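Local coordinates for microcin B17-processing protein McbD (PDB 6GRH) that is needed to process the inactive precursor of the antibiotic peptide microcin B17 into its active form, and belongs to the YcaO family, at residues 291-295 and 296-300; 299-302 and 303-307; 320-323 and 324-327; 384-387 and 388-391. The protein carries 1 engineered substitution. All coordinates share one frame; numbering follows the deposited sequence.

Overall arrangement
Contacts 1 and 2 both use helix 296-304, one at its beginning and one at its end, and share Phe299 and Thr300. Contact 4, in a loop after strand 350-358, reaches contact 2 through Arg388, which packs on Asn305 and forms a long, weak ion pair with Asp301. These three are partly buried. All four contain a hydroxyl-to-carbonyl bond, to which contact 2 adds a sulfur-aromatic pair and contact 4 a salt bridge. Contact 3 stands apart on the surface, its centre about 27 Å from that of contact 2. It lies in the loop before helix 327-334 and is held mainly by hydrogen bonds of turns.

Contact 1 of 4, residues 291-295 and 296-300; sequences MSCNK and YESFT
The carbonyl oxygen of Cys293 is gripped twice, by the backbone N of Lys295 and by the hydroxyl of Ser298. Ser298 OG donates to Cys293 O over 2.7 Å, arriving in the carbonyl plane on a lone pair. The hydroxyl owes this reach to its first torsion (chi1 -67°), which sets OG beside its own backbone N and turns it back toward the preceding loop; Cys293 CB lies 3.6 Å from the same OG.

A second bond has a different geometry. Ser298 N donates to Lys295 O at 3.0 Å, with the donor standing 47° out of the carbonyl plane. Ser298 is therefore tied to the incoming loop by both its backbone and its side chain.

On the outer side, Lys295 and Glu297 cross at about a right angle. Glu297 bends at chi2 (90°) and lays its carboxylate against the lysine's aliphatic part, with Lys295 CD 3.6 Å from Glu297 OE2. The charged ends stay farther apart, Lys295 NZ being 4.3 Å from Glu297 OE2, so attraction is likely but no salt bridge forms.

Asn294, centre of an inverse gamma turn, binds the backbone of Arg238, Lys240 and Tyr241 through its amide. The whole is a tight helix-to-helix connection, in which a serine in the first turn of helix 296-304 hydrogen-bonds back to the loop following helix 285-292.

Contact 2 of 4, residues 299-302 and 303-307; sequences FTDL and CENTV
This is a contact along the last turns of helix 296-304, where the helix gives way to the short strand 307-308. Regular helical bonds open it: Cys303 N donates to Phe299 O, and Glu304 N to Thr300 O, both nearly straight. Beyond them the backbone bonding fades, Asn305 N making a weak bond to Leu302 O, and side chains take over the carbonyls at the helix end.

Asn305 ND2 donates to Asp301 O over 2.9 Å, on a lone pair, and the acceptor also lies almost in the amide plane of Asn305. The bond is close to straight. Beside it the Asp301 carboxylate and the Asn305 amide are turned 52° apart. One residue further on, Thr306 OG1 donates to Leu302 O at 2.7 Å, this time from above the carbonyl plane, while the same hydroxyl is hydrogen-bonded to Tyr177 OH.

On the inner side Cys303 SG lies over one face of the Phe299 ring, 3.9 Å from its centroid and 20° off the normal, displaced toward the rim; the nearest ring atom is Phe299 CE1. With CG anti to the backbone N (chi1 -179°), the ring extends alongside the helix and meets the sulfur one turn on. On another side of the helix Glu304, in one of its two conformers, runs beside Thr300.

Phe299 and Leu302 rest on Leu229 of strand 224-231 and Tyr241 of strand 241-248, Cys303 and Thr306 touch strand 210-215, and Val307 pairs through its backbone with Gly181 and Ala183.

Contact 3 of 4, residues 320-323 and 324-327; sequences NITS and DTNL
Two hydrogen bonds converge from Thr325 on the carbonyl oxygen of Thr322. The backbone bond, Thr325 N to Thr322 O at 3.2 Å, closes a type I beta turn from Thr322 to Thr325; it is nearly straight at the hydrogen (170°), although the donor stands 54° out of the carbonyl plane. The side-chain bond, Thr325 OG1 to Thr322 O at 3.0 Å, comes in the carbonyl plane instead. A first torsion of 58° places OG1 between the backbone N and the carbonyl carbon of Thr325, which lets hydroxyl and N-H reach one acceptor together.

Further polar bonds shape the chain just before this turn. Asn320 OD1 accepts from Thr322 N over 3.0 Å, an Asx turn, and Asn320 N donates to Ser323 OG at 3.0 Å in an almost linear bond. Ser323 OG is also hydrogen-bonded to His224 NE2, and the backbone of Ser323 bonds to that of Gly223, so the turn is anchored to the body of the protein.

Van der Waals contact is slight: Thr325 CG2 lies 3.6 Å from Thr322 O, and the Thr325 side chain also touches Pro222. Asn326 follows as N-cap of helix 327-334, its OD1 accepting from Asn329 N.

The chemistry is thus that of a largely exposed loop, shaped by hydrogen bonds of its backbone and short polar side chains, with little apolar burial.

Contact 4 of 4, residues 384-387 and 388-391; sequences GIKV and RESK
Ile385 and Arg388 lie side by side, pointing the same way, with the arginine's aliphatic stem against the isoleucine: Arg388 CG is 3.6 Å from both Ile385 CB and Ile385 CG2. Farther out, Ile385 CD1 stands over one face of the guanidinium, 4.1 Å above its plane and offset toward the rim. A bend at chi2 (-87°) turns the arginine chain alongside Ile385 toward helix 157-180. Its head meets Trp178, by a hydrogen bond from NH1 to the backbone oxygen and by a cation-pi contact.

Lys386 and Glu389 take another course and pass each other at a slant. Lys386 NZ forms a salt bridge with Glu389 OE1 at 3.3 Å, meeting OE1 nearly along its own C-O bond. The other oxygen, Glu389 OE2, accepts from Gly382 N and is hydrogen-bonded to Tyr379 OH, so the two carboxylate oxygens are held by different partners, which fixes the rotation of the group and probably favours its negative charge.

Under these side chains the backbone coils irregularly. Glu389 N donates to Lys386 O at 3.0 Å, Ser390 OG to Val387 O at 3.1 Å, and the remaining bonds across the turn are weak.

The coil follows strand 350-358 in the chain and is hydrogen-bonded to the end of helix 157-180 at Trp178 and Leu179, while Arg388 makes a long, weak ion pair with Asp301 and packs on Asn305, at the end of helix 296-304.

Contact 1 of 4, residues 291-295 and 296-300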
ATOM      1  N   MET E 291      -5.800 -46.941  -4.516  0.50 39.19           N
ATOM      2  CA  MET E 291      -6.921 -46.497  -5.352  0.50 40.30           C
ATOM      3  C   MET E 291      -7.836 -47.641  -5.765  0.50 41.32           C
ATOM      4  O   MET E 291      -9.050 -47.477  -5.752  0.50 41.83           O
ATOM      5  CB  MET E 291      -6.450 -45.749  -6.607  0.50 41.08           C
ATOM      6  CG  MET E 291      -7.606 -45.114  -7.380  0.50 42.23           C
ATOM      7  SD  MET E 291      -7.143 -44.011  -8.742  0.50 43.43           S
ATOM      8  CE  MET E 291      -6.013 -42.904  -7.913  0.50 41.80           C
ATOM      9  N   SER E 292      -7.265 -48.802  -6.091  1.00 41.66           N
ATOM     10  CA  SER E 292      -8.078 -49.985  -6.438  1.00 43.26           C
ATOM     11  C   SER E 292      -8.818 -50.580  -5.220  1.00 43.26           C
ATOM     12  O   SER E 292      -9.748 -51.366  -5.392  1.00 43.92           O
ATOM     13  CB  SER E 292      -7.224 -51.054  -7.103  1.00 44.45           C
ATOM     14  OG  SER E 292      -6.490 -51.789  -6.137  1.00 45.42           O
ATOM     15  N   CYS E 293      -8.384 -50.229  -4.006  1.00 42.12           N
ATOM     16  CA  CYS E 293      -9.101 -50.588  -2.757  1.00 42.55           C
ATOM     17  C   CYS E 293     -10.230 -49.622  -2.343  1.00 41.59           C
ATOM     18  O   CYS E 293     -10.887 -49.842  -1.307  1.00 40.90           O
ATOM     19  CB  CYS E 293      -8.097 -50.708  -1.598  1.00 42.69           C
ATOM     20  SG  CYS E 293      -6.894 -52.036  -1.788  1.00 44.44           S
ATOM     21  N   ASN E 294     -10.452 -48.558  -3.118  1.00 41.05           N
ATOM     22  CA  ASN E 294     -11.532 -47.584  -2.859  1.00 40.86           C
ATOM     23  C   ASN E 294     -12.884 -48.201  -3.200  1.00 42.53           C
ATOM     24  O   ASN E 294     -13.495 -47.895  -4.225  1.00 43.11           O
ATOM     25  CB  ASN E 294     -11.303 -46.261  -3.645  1.00 40.29           C
ATOM     26  CG  ASN E 294     -12.420 -45.245  -3.439  1.00 39.64           C
ATOM     27  OD1 ASN E 294     -13.068 -45.214  -2.396  1.00 39.53           O
ATOM     28  ND2 ASN E 294     -12.653 -44.423  -4.438  1.00 39.56           N
ATOM     29  N   LYS E 295     -13.338 -49.090  -2.323  1.00 43.42           N
ATOM     30  CA  LYS E 295     -14.637 -49.737  -2.456  1.00 45.22           C
ATOM     31  C   LYS E 295     -15.102 -50.198  -1.079  1.00 44.76           C
ATOM     32  O   LYS E 295     -14.292 -50.485  -0.197  1.00 43.04           O
ATOM     33  CB  LYS E 295     -14.596 -50.900  -3.450  1.00 47.64           C
ATOM     34  CG  LYS E 295     -13.464 -51.892  -3.249  1.00 48.66           C
ATOM     35  CD  LYS E 295     -13.176 -52.681  -4.523  1.00 50.51           C
ATOM     36  CE  LYS E 295     -11.811 -53.353  -4.463  1.00 51.38           C
ATOM     37  NZ  LYS E 295     -11.827 -54.680  -3.788  1.00 53.19           N
ATOM     38  N   TYR E 296     -16.412 -50.239  -0.905  1.00 45.64           N
ATOM     39  CA  TYR E 296     -17.006 -50.561   0.380  1.00 46.71           C
ATOM     40  C   TYR E 296     -16.514 -51.900   0.944  1.00 47.30           C
ATOM     41  O   TYR E 296     -16.362 -52.035   2.158  1.00 46.58           O
ATOM     42  CB  TYR E 296     -18.530 -50.540   0.263  1.00 48.21           C
ATOM     43  CG  TYR E 296     -19.247 -50.624   1.587  1.00 48.73           C
ATOM     44  CD1 TYR E 296     -19.148 -49.590   2.518  1.00 48.22           C
ATOM     45  CD2 TYR E 296     -20.063 -51.722   1.896  1.00 50.34           C
ATOM     46  CE1 TYR E 296     -19.804 -49.663   3.735  1.00 48.89           C
ATOM     47  CE2 TYR E 296     -20.724 -51.798   3.109  1.00 50.94           C
ATOM     48  CZ  TYR E 296     -20.588 -50.760   4.019  1.00 50.29           C
ATOM     49  OH  TYR E 296     -21.233 -50.817   5.223  1.00 51.87           O
ATOM     50  N   GLU E 297     -16.221 -52.860   0.058  1.00 48.33           N
ATOM     51  CA  GLU E 297     -15.767 -54.200   0.459  1.00 49.48           C
ATOM     52  C   GLU E 297     -14.432 -54.192   1.210  1.00 47.68           C
ATOM     53  O   GLU E 297     -14.153 -55.125   1.971  1.00 47.86           O
ATOM     54  CB  GLU E 297     -15.654 -55.180  -0.726  1.00 52.24           C
ATOM     55  CG  GLU E 297     -16.870 -55.258  -1.653  1.00 54.70           C
ATOM     56  CD  GLU E 297     -16.788 -54.254  -2.807  1.00 55.52           C
ATOM     57  OE1 GLU E 297     -17.315 -53.110  -2.668  1.00 54.09           O
ATOM     58  OE2 GLU E 297     -16.173 -54.606  -3.848  1.00 57.60           O
ATOM     59  N   SER E 298     -13.597 -53.183   0.977  1.00 44.97           N
ATOM     60  CA  SER E 298     -12.392 -53.007   1.792  1.00 43.92           C
ATOM     61  C   SER E 298     -12.778 -52.761   3.265  1.00 43.61           C
ATOM     62  O   SER E 298     -12.210 -53.391   4.168  1.00 43.29           O
ATOM     63  CB  SER E 298     -11.524 -51.866   1.242  1.00 42.29           C
ATOM     64  OG  SER E 298     -10.999 -52.207  -0.032  1.00 42.63           O
ATOM     65  N   PHE E 299     -13.773 -51.887   3.483  1.00 43.41           N
ATOM     66  CA  PHE E 299     -14.283 -51.545   4.825  1.00 43.59           C
ATOM     67  C   PHE E 299     -14.898 -52.754   5.526  1.00 45.20           C
ATOM     68  O   PHE E 299     -14.535 -53.064   6.661  1.00 45.33           O
ATOM     69  CB  PHE E 299     -15.309 -50.400   4.718  1.00 43.29           C
ATOM     70  CG  PHE E 299     -15.883 -49.950   6.032  1.00 42.92           C
ATOM     71  CD1 PHE E 299     -15.079 -49.334   6.987  1.00 41.98           C
ATOM     72  CD2 PHE E 299     -17.242 -50.104   6.305  1.00 44.24           C
ATOM     73  CE1 PHE E 299     -15.612 -48.884   8.196  1.00 41.76           C
ATOM     74  CE2 PHE E 299     -17.783 -49.674   7.522  1.00 44.24           C
ATOM     75  CZ  PHE E 299     -16.967 -49.053   8.461  1.00 43.10           C
ATOM     76  N   THR E 300     -15.820 -53.433   4.851  1.00 47.14           N
ATOM     77  CA  THR E 300     -16.476 -54.613   5.435  1.00 49.20           C
ATOM     78  C   THR E 300     -15.503 -55.760   5.678  1.00 49.65           C
ATOM     79  O   THR E 300     -15.538 -56.359   6.743  1.00 50.69           O
ATOM     80  CB  THR E 300     -17.621 -55.143   4.562  1.00 50.66           C
ATOM     81  OG1 THR E 300     -17.143 -55.342   3.233  1.00 50.57           O
ATOM     82  CG2 THR E 300     -18.782 -54.161   4.547  1.00 51.01           C
TER

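Contact 2 of 4, residues 299-302 and 303-307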
ATOM      1  N   PHE E 299     -13.773 -51.887   3.483  1.00 43.41           N
ATOM      2  CA  PHE E 299     -14.283 -51.545   4.825  1.00 43.59           C
ATOM      3  C   PHE E 299     -14.898 -52.754   5.526  1.00 45.20           C
ATOM      4  O   PHE E 299     -14.535 -53.064   6.661  1.00 45.33           O
ATOM      5  CB  PHE E 299     -15.309 -50.400   4.718  1.00 43.29           C
ATOM      6  CG  PHE E 299     -15.883 -49.950   6.032  1.00 42.92           C
ATOM      7  CD1 PHE E 299     -15.079 -49.334   6.987  1.00 41.98           C
ATOM      8  CD2 PHE E 299     -17.242 -50.104   6.305  1.00 44.24           C
ATOM      9  CE1 PHE E 299     -15.612 -48.884   8.196  1.00 41.76           C
ATOM     10  CE2 PHE E 299     -17.783 -49.674   7.522  1.00 44.24           C
ATOM     11  CZ  PHE E 299     -16.967 -49.053   8.461  1.00 43.10           C
ATOM     12  N   THR E 300     -15.820 -53.433   4.851  1.00 47.14           N
ATOM     13  CA  THR E 300     -16.476 -54.613   5.435  1.00 49.20           C
ATOM     14  C   THR E 300     -15.503 -55.760   5.678  1.00 49.65           C
ATOM     15  O   THR E 300     -15.538 -56.359   6.743  1.00 50.69           O
ATOM     16  CB  THR E 300     -17.621 -55.143   4.562  1.00 50.66           C
ATOM     17  OG1 THR E 300     -17.143 -55.342   3.233  1.00 50.57           O
ATOM     18  CG2 THR E 300     -18.782 -54.161   4.547  1.00 51.01           C
ATOM     19  N   ASP E 301     -14.652 -56.065   4.700  1.00 49.81           N
ATOM     20  CA  ASP E 301     -13.634 -57.103   4.874  1.00 50.92           C
ATOM     21  C   ASP E 301     -12.750 -56.890   6.123  1.00 49.88           C
ATOM     22  O   ASP E 301     -12.458 -57.856   6.850  1.00 49.68           O
ATOM     23  CB  ASP E 301     -12.744 -57.221   3.645  1.00 51.70           C
ATOM     24  CG  ASP E 301     -11.584 -58.166   3.867  1.00 53.06           C
ATOM     25  OD1 ASP E 301     -11.806 -59.399   3.949  1.00 55.13           O
ATOM     26  OD2 ASP E 301     -10.456 -57.662   4.009  1.00 53.36           O
ATOM     27  N   LEU E 302     -12.330 -55.649   6.375  1.00 48.05           N
ATOM     28  CA  LEU E 302     -11.566 -55.365   7.597  1.00 47.55           C
ATOM     29  C   LEU E 302     -12.413 -55.530   8.871  1.00 48.33           C
ATOM     30  O   LEU E 302     -12.014 -56.256   9.785  1.00 48.25           O
ATOM     31  CB  LEU E 302     -10.902 -53.974   7.546  1.00 45.87           C
ATOM     32  CG  LEU E 302      -9.663 -53.881   6.651  1.00 44.82           C
ATOM     33  CD1 LEU E 302      -9.225 -52.439   6.507  1.00 43.81           C
ATOM     34  CD2 LEU E 302      -8.511 -54.716   7.188  1.00 44.84           C
ATOM     35  N   CYS E 303     -13.584 -54.897   8.902  1.00 49.57           N
ATOM     36  CA  CYS E 303     -14.404 -54.823  10.119  1.00 51.22           C
ATOM     37  C   CYS E 303     -14.986 -56.170  10.534  1.00 52.84           C
ATOM     38  O   CYS E 303     -14.961 -56.507  11.716  1.00 53.29           O
ATOM     39  CB  CYS E 303     -15.550 -53.827   9.956  1.00 51.98           C
ATOM     40  SG  CYS E 303     -15.008 -52.140   9.712  1.00 53.15           S
ATOM     41  N   GLU E 304     -15.510 -56.921   9.568  0.50 53.35           N
ATOM     42  CA  GLU E 304     -16.092 -58.230   9.834  0.50 54.58           C
ATOM     43  C   GLU E 304     -15.064 -59.308  10.248  0.50 54.77           C
ATOM     44  O   GLU E 304     -15.442 -60.307  10.864  0.50 56.04           O
ATOM     45  CB  GLU E 304     -16.887 -58.703   8.610  0.50 55.54           C
ATOM     46  CG  GLU E 304     -18.099 -57.843   8.255  0.50 55.39           C
ATOM     47  CD  GLU E 304     -18.886 -58.424   7.088  0.50 56.44           C
ATOM     48  OE1 GLU E 304     -18.857 -59.664   6.912  0.50 57.58           O
ATOM     49  OE2 GLU E 304     -19.537 -57.655   6.352  0.50 55.74           O
ATOM     50  N   ASN E 305     -13.786 -59.115   9.907  1.00 53.62           N
ATOM     51  CA  ASN E 305     -12.706 -60.028  10.319  1.00 53.56           C
ATOM     52  C   ASN E 305     -11.880 -59.537  11.515  1.00 52.46           C
ATOM     53  O   ASN E 305     -10.861 -60.154  11.848  1.00 53.06           O
ATOM     54  CB  ASN E 305     -11.789 -60.327   9.130  1.00 53.25           C
ATOM     55  CG  ASN E 305     -12.431 -61.267   8.137  1.00 54.73           C
ATOM     56  OD1 ASN E 305     -12.426 -62.494   8.338  1.00 55.99           O
ATOM     57  ND2 ASN E 305     -13.011 -60.706   7.077  1.00 53.96           N
ATOM     58  N   THR E 306     -12.315 -58.456  12.170  1.00 50.83           N
ATOM     59  CA  THR E 306     -11.636 -57.947  13.366  1.00 49.18           C
ATOM     60  C   THR E 306     -12.172 -58.602  14.665  1.00 50.08           C
ATOM     61  O   THR E 306     -13.373 -58.609  14.917  1.00 50.19           O
ATOM     62  CB  THR E 306     -11.738 -56.421  13.440  1.00 47.81           C
ATOM     63  OG1 THR E 306     -11.101 -55.867  12.281  1.00 46.21           O
ATOM     64  CG2 THR E 306     -11.070 -55.873  14.712  1.00 47.36           C
ATOM     65  N   VAL E 307     -11.257 -59.144  15.462  1.00 49.94           N
ATOM     66  CA  VAL E 307     -11.576 -59.728  16.765  1.00 51.96           C
ATOM     67  C   VAL E 307     -10.930 -58.843  17.824  1.00 51.00           C
ATOM     68  O   VAL E 307      -9.748 -58.542  17.742  1.00 50.98           O
ATOM     69  CB  VAL E 307     -11.040 -61.178  16.884  1.00 52.73           C
ATOM     70  CG1 VAL E 307     -11.162 -61.699  18.310  1.00 53.82           C
ATOM     71  CG2 VAL E 307     -11.787 -62.101  15.931  1.00 54.17           C
TER

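Contact 3 of 4, residues 320-323 and 324-327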
ATOM      1  N   ASN E 320      -3.609 -46.668  30.218  1.00 50.66           N
ATOM      2  CA  ASN E 320      -3.672 -47.819  31.146  1.00 50.09           C
ATOM      3  C   ASN E 320      -2.243 -48.200  31.569  1.00 47.95           C
ATOM      4  O   ASN E 320      -1.255 -47.609  31.122  1.00 44.35           O
ATOM      5  CB  ASN E 320      -4.417 -49.011  30.501  1.00 50.83           C
ATOM      6  CG  ASN E 320      -3.678 -49.576  29.286  1.00 50.72           C
ATOM      7  OD1 ASN E 320      -2.673 -50.294  29.432  1.00 50.36           O
ATOM      8  ND2 ASN E 320      -4.160 -49.243  28.081  1.00 49.32           N
ATOM      9  N   ILE E 321      -2.149 -49.216  32.411  1.00 47.47           N
ATOM     10  CA  ILE E 321      -0.882 -49.573  33.033  1.00 47.83           C
ATOM     11  C   ILE E 321       0.250 -49.919  32.048  1.00 47.32           C
ATOM     12  O   ILE E 321       1.416 -49.640  32.337  1.00 47.55           O
ATOM     13  CB  ILE E 321      -1.088 -50.718  34.046  1.00 48.42           C
ATOM     14  CG1 ILE E 321       0.073 -50.775  35.051  1.00 48.74           C
ATOM     15  CG2 ILE E 321      -1.300 -52.046  33.323  1.00 48.53           C
ATOM     16  CD1 ILE E 321      -0.203 -51.716  36.193  1.00 49.59           C
ATOM     17  N   THR E 322      -0.086 -50.487  30.888  1.00 47.16           N
ATOM     18  CA  THR E 322       0.918 -50.794  29.848  1.00 46.69           C
ATOM     19  C   THR E 322       1.376 -49.583  29.041  1.00 45.66           C
ATOM     20  O   THR E 322       2.510 -49.580  28.562  1.00 44.54           O
ATOM     21  CB  THR E 322       0.394 -51.825  28.822  1.00 46.34           C
ATOM     22  OG1 THR E 322      -0.198 -52.903  29.523  1.00 46.62           O
ATOM     23  CG2 THR E 322       1.536 -52.356  27.929  1.00 45.64           C
ATOM     24  N   SER E 323       0.515 -48.566  28.902  1.00 46.46           N
ATOM     25  CA  SER E 323       0.768 -47.412  28.007  1.00 46.16           C
ATOM     26  C   SER E 323       2.111 -46.723  28.196  1.00 46.05           C
ATOM     27  O   SER E 323       2.667 -46.224  27.225  1.00 44.61           O
ATOM     28  CB  SER E 323      -0.315 -46.314  28.139  1.00 46.86           C
ATOM     29  OG  SER E 323      -1.629 -46.791  27.907  1.00 48.25           O
ATOM     30  N   ASP E 324       2.607 -46.654  29.436  1.00 47.48           N
ATOM     31  CA  ASP E 324       3.827 -45.874  29.733  1.00 47.83           C
ATOM     32  C   ASP E 324       5.030 -46.725  30.181  1.00 47.52           C
ATOM     33  O   ASP E 324       5.970 -46.196  30.781  1.00 48.08           O
ATOM     34  CB  ASP E 324       3.526 -44.744  30.749  1.00 48.60           C
ATOM     35  CG  ASP E 324       3.249 -45.259  32.155  1.00 51.06           C
ATOM     36  OD1 ASP E 324       3.037 -46.490  32.345  1.00 51.65           O
ATOM     37  OD2 ASP E 324       3.231 -44.402  33.073  1.00 51.89           O
ATOM     38  N   THR E 325       5.018 -48.022  29.861  1.00 46.53           N
ATOM     39  CA  THR E 325       6.228 -48.838  29.981  1.00 45.86           C
ATOM     40  C   THR E 325       7.244 -48.333  28.956  1.00 44.05           C
ATOM     41  O   THR E 325       6.942 -47.468  28.127  1.00 41.67           O
ATOM     42  CB  THR E 325       5.958 -50.338  29.744  1.00 46.65           C
ATOM     43  OG1 THR E 325       5.397 -50.500  28.444  1.00 45.57           O
ATOM     44  CG2 THR E 325       5.019 -50.924  30.812  1.00 47.87           C
ATOM     45  N   ASN E 326       8.454 -48.854  29.014  1.00 44.09           N
ATOM     46  CA  ASN E 326       9.538 -48.281  28.227  1.00 44.04           C
ATOM     47  C   ASN E 326       9.512 -48.911  26.823  1.00 42.57           C
ATOM     48  O   ASN E 326       9.640 -50.125  26.689  1.00 42.09           O
ATOM     49  CB  ASN E 326      10.847 -48.519  28.984  1.00 46.05           C
ATOM     50  CG  ASN E 326      12.019 -47.876  28.319  1.00 46.38           C
ATOM     51  OD1 ASN E 326      12.556 -48.418  27.362  1.00 47.16           O
ATOM     52  ND2 ASN E 326      12.419 -46.711  28.806  1.00 46.67           N
ATOM     53  N   LEU E 327       9.310 -48.097  25.786  1.00 41.61           N
ATOM     54  CA  LEU E 327       9.197 -48.632  24.416  1.00 41.10           C
ATOM     55  C   LEU E 327      10.492 -49.312  23.938  1.00 41.53           C
ATOM     56  O   LEU E 327      10.445 -50.393  23.345  1.00 41.97           O
ATOM     57  CB  LEU E 327       8.758 -47.550  23.436  1.00 39.80           C
ATOM     58  CG  LEU E 327       8.699 -47.934  21.962  1.00 39.06           C
ATOM     59  CD1 LEU E 327       7.730 -49.069  21.741  1.00 39.41           C
ATOM     60  CD2 LEU E 327       8.343 -46.735  21.083  1.00 38.11           C
TER

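Contact 4 of 4, residues 384-387 and 388-391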
ATOM      1  N   GLY E 384      -1.743 -66.432  11.044  1.00 52.35           N
ATOM      2  CA  GLY E 384      -2.929 -65.638  10.774  1.00 51.68           C
ATOM      3  C   GLY E 384      -3.740 -66.158   9.610  1.00 52.41           C
ATOM      4  O   GLY E 384      -3.736 -67.369   9.324  1.00 53.37           O
ATOM      5  N   ILE E 385      -4.429 -65.234   8.946  1.00 51.55           N
ATOM      6  CA  ILE E 385      -5.333 -65.535   7.839  1.00 53.13           C
ATOM      7  C   ILE E 385      -4.538 -65.758   6.544  1.00 53.72           C
ATOM      8  O   ILE E 385      -3.817 -64.853   6.082  1.00 51.68           O
ATOM      9  CB  ILE E 385      -6.349 -64.396   7.633  1.00 52.42           C
ATOM     10  CG1 ILE E 385      -7.208 -64.205   8.893  1.00 52.52           C
ATOM     11  CG2 ILE E 385      -7.251 -64.677   6.435  1.00 53.27           C
ATOM     12  CD1 ILE E 385      -7.714 -62.783   9.063  1.00 51.62           C
ATOM     13  N   LYS E 386      -4.706 -66.944   5.948  1.00 55.01           N
ATOM     14  CA  LYS E 386      -3.874 -67.384   4.821  1.00 56.33           C
ATOM     15  C   LYS E 386      -3.868 -66.444   3.610  1.00 54.80           C
ATOM     16  O   LYS E 386      -2.798 -66.069   3.134  1.00 53.51           O
ATOM     17  CB  LYS E 386      -4.269 -68.802   4.357  1.00 59.65           C
ATOM     18  CG  LYS E 386      -3.328 -69.425   3.321  1.00 61.81           C
ATOM     19  CD  LYS E 386      -1.853 -69.246   3.689  1.00 62.35           C
ATOM     20  CE  LYS E 386      -0.952 -70.324   3.099  1.00 64.88           C
ATOM     21  NZ  LYS E 386       0.486 -70.064   3.428  1.00 65.01           N
ATOM     22  N   VAL E 387      -5.049 -66.091   3.108  1.00 54.62           N
ATOM     23  CA  VAL E 387      -5.162 -65.131   1.992  1.00 54.46           C
ATOM     24  C   VAL E 387      -4.493 -63.780   2.255  1.00 52.44           C
ATOM     25  O   VAL E 387      -3.924 -63.186   1.331  1.00 52.90           O
ATOM     26  CB  VAL E 387      -6.629 -64.884   1.526  1.00 55.22           C
ATOM     27  CG1 VAL E 387      -7.121 -66.048   0.676  1.00 57.35           C
ATOM     28  CG2 VAL E 387      -7.570 -64.616   2.700  1.00 55.08           C
ATOM     29  N   ARG E 388      -4.525 -63.312   3.505  1.00 51.18           N
ATOM     30  CA  ARG E 388      -3.897 -62.036   3.852  1.00 49.10           C
ATOM     31  C   ARG E 388      -2.370 -62.103   3.700  1.00 49.18           C
ATOM     32  O   ARG E 388      -1.741 -61.072   3.451  1.00 48.56           O
ATOM     33  CB  ARG E 388      -4.244 -61.590   5.281  1.00 48.02           C
ATOM     34  CG  ARG E 388      -5.729 -61.468   5.611  1.00 48.05           C
ATOM     35  CD  ARG E 388      -6.268 -60.120   5.251  1.00 46.81           C
ATOM     36  NE  ARG E 388      -7.661 -59.857   5.620  1.00 46.57           N
ATOM     37  CZ  ARG E 388      -8.082 -59.234   6.720  1.00 45.50           C
ATOM     38  NH1 ARG E 388      -7.248 -58.864   7.691  1.00 44.55           N
ATOM     39  NH2 ARG E 388      -9.377 -59.005   6.868  1.00 45.87           N
ATOM     40  N   GLU E 389      -1.770 -63.291   3.842  1.00 50.47           N
ATOM     41  CA  GLU E 389      -0.303 -63.437   3.731  1.00 51.02           C
ATOM     42  C   GLU E 389       0.252 -63.184   2.320  1.00 51.25           C
ATOM     43  O   GLU E 389       1.448 -62.930   2.174  1.00 51.63           O
ATOM     44  CB  GLU E 389       0.161 -64.818   4.204  1.00 52.89           C
ATOM     45  CG  GLU E 389      -0.073 -65.089   5.683  1.00 53.91           C
ATOM     46  CD  GLU E 389       0.314 -66.502   6.093  1.00 56.00           C
ATOM     47  OE1 GLU E 389       0.021 -67.458   5.341  1.00 57.83           O
ATOM     48  OE2 GLU E 389       0.898 -66.668   7.179  1.00 56.30           O
ATOM     49  N   SER E 390      -0.610 -63.255   1.304  1.00 51.73           N
ATOM     50  CA  SER E 390      -0.250 -62.973  -0.083  1.00 51.94           C
ATOM     51  C   SER E 390      -0.870 -61.686  -0.665  1.00 51.06           C
ATOM     52  O   SER E 390      -0.703 -61.433  -1.843  1.00 51.58           O
ATOM     53  CB  SER E 390      -0.686 -64.156  -0.946  1.00 53.61           C
ATOM     54  OG  SER E 390      -2.107 -64.304  -0.910  1.00 54.42           O
ATOM     55  N   LYS E 391      -1.564 -60.881   0.142  1.00 50.03           N
ATOM     56  CA  LYS E 391      -2.281 -59.701  -0.344  1.00 49.64           C
ATOM     57  C   LYS E 391      -1.768 -58.464   0.367  1.00 47.20           C
ATOM     58  O   LYS E 391      -1.603 -58.474   1.585  1.00 45.57           O
ATOM     59  CB  LYS E 391      -3.768 -59.809  -0.038  1.00 51.61           C
ATOM     60  CG  LYS E 391      -4.641 -60.432  -1.107  1.00 54.83           C
ATOM     61  CD  LYS E 391      -6.123 -60.187  -0.797  1.00 56.29           C
ATOM     62  CE  LYS E 391      -6.514 -58.718  -0.982  1.00 56.57           C
ATOM     63  NZ  LYS E 391      -7.988 -58.475  -0.938  1.00 58.13           N
TER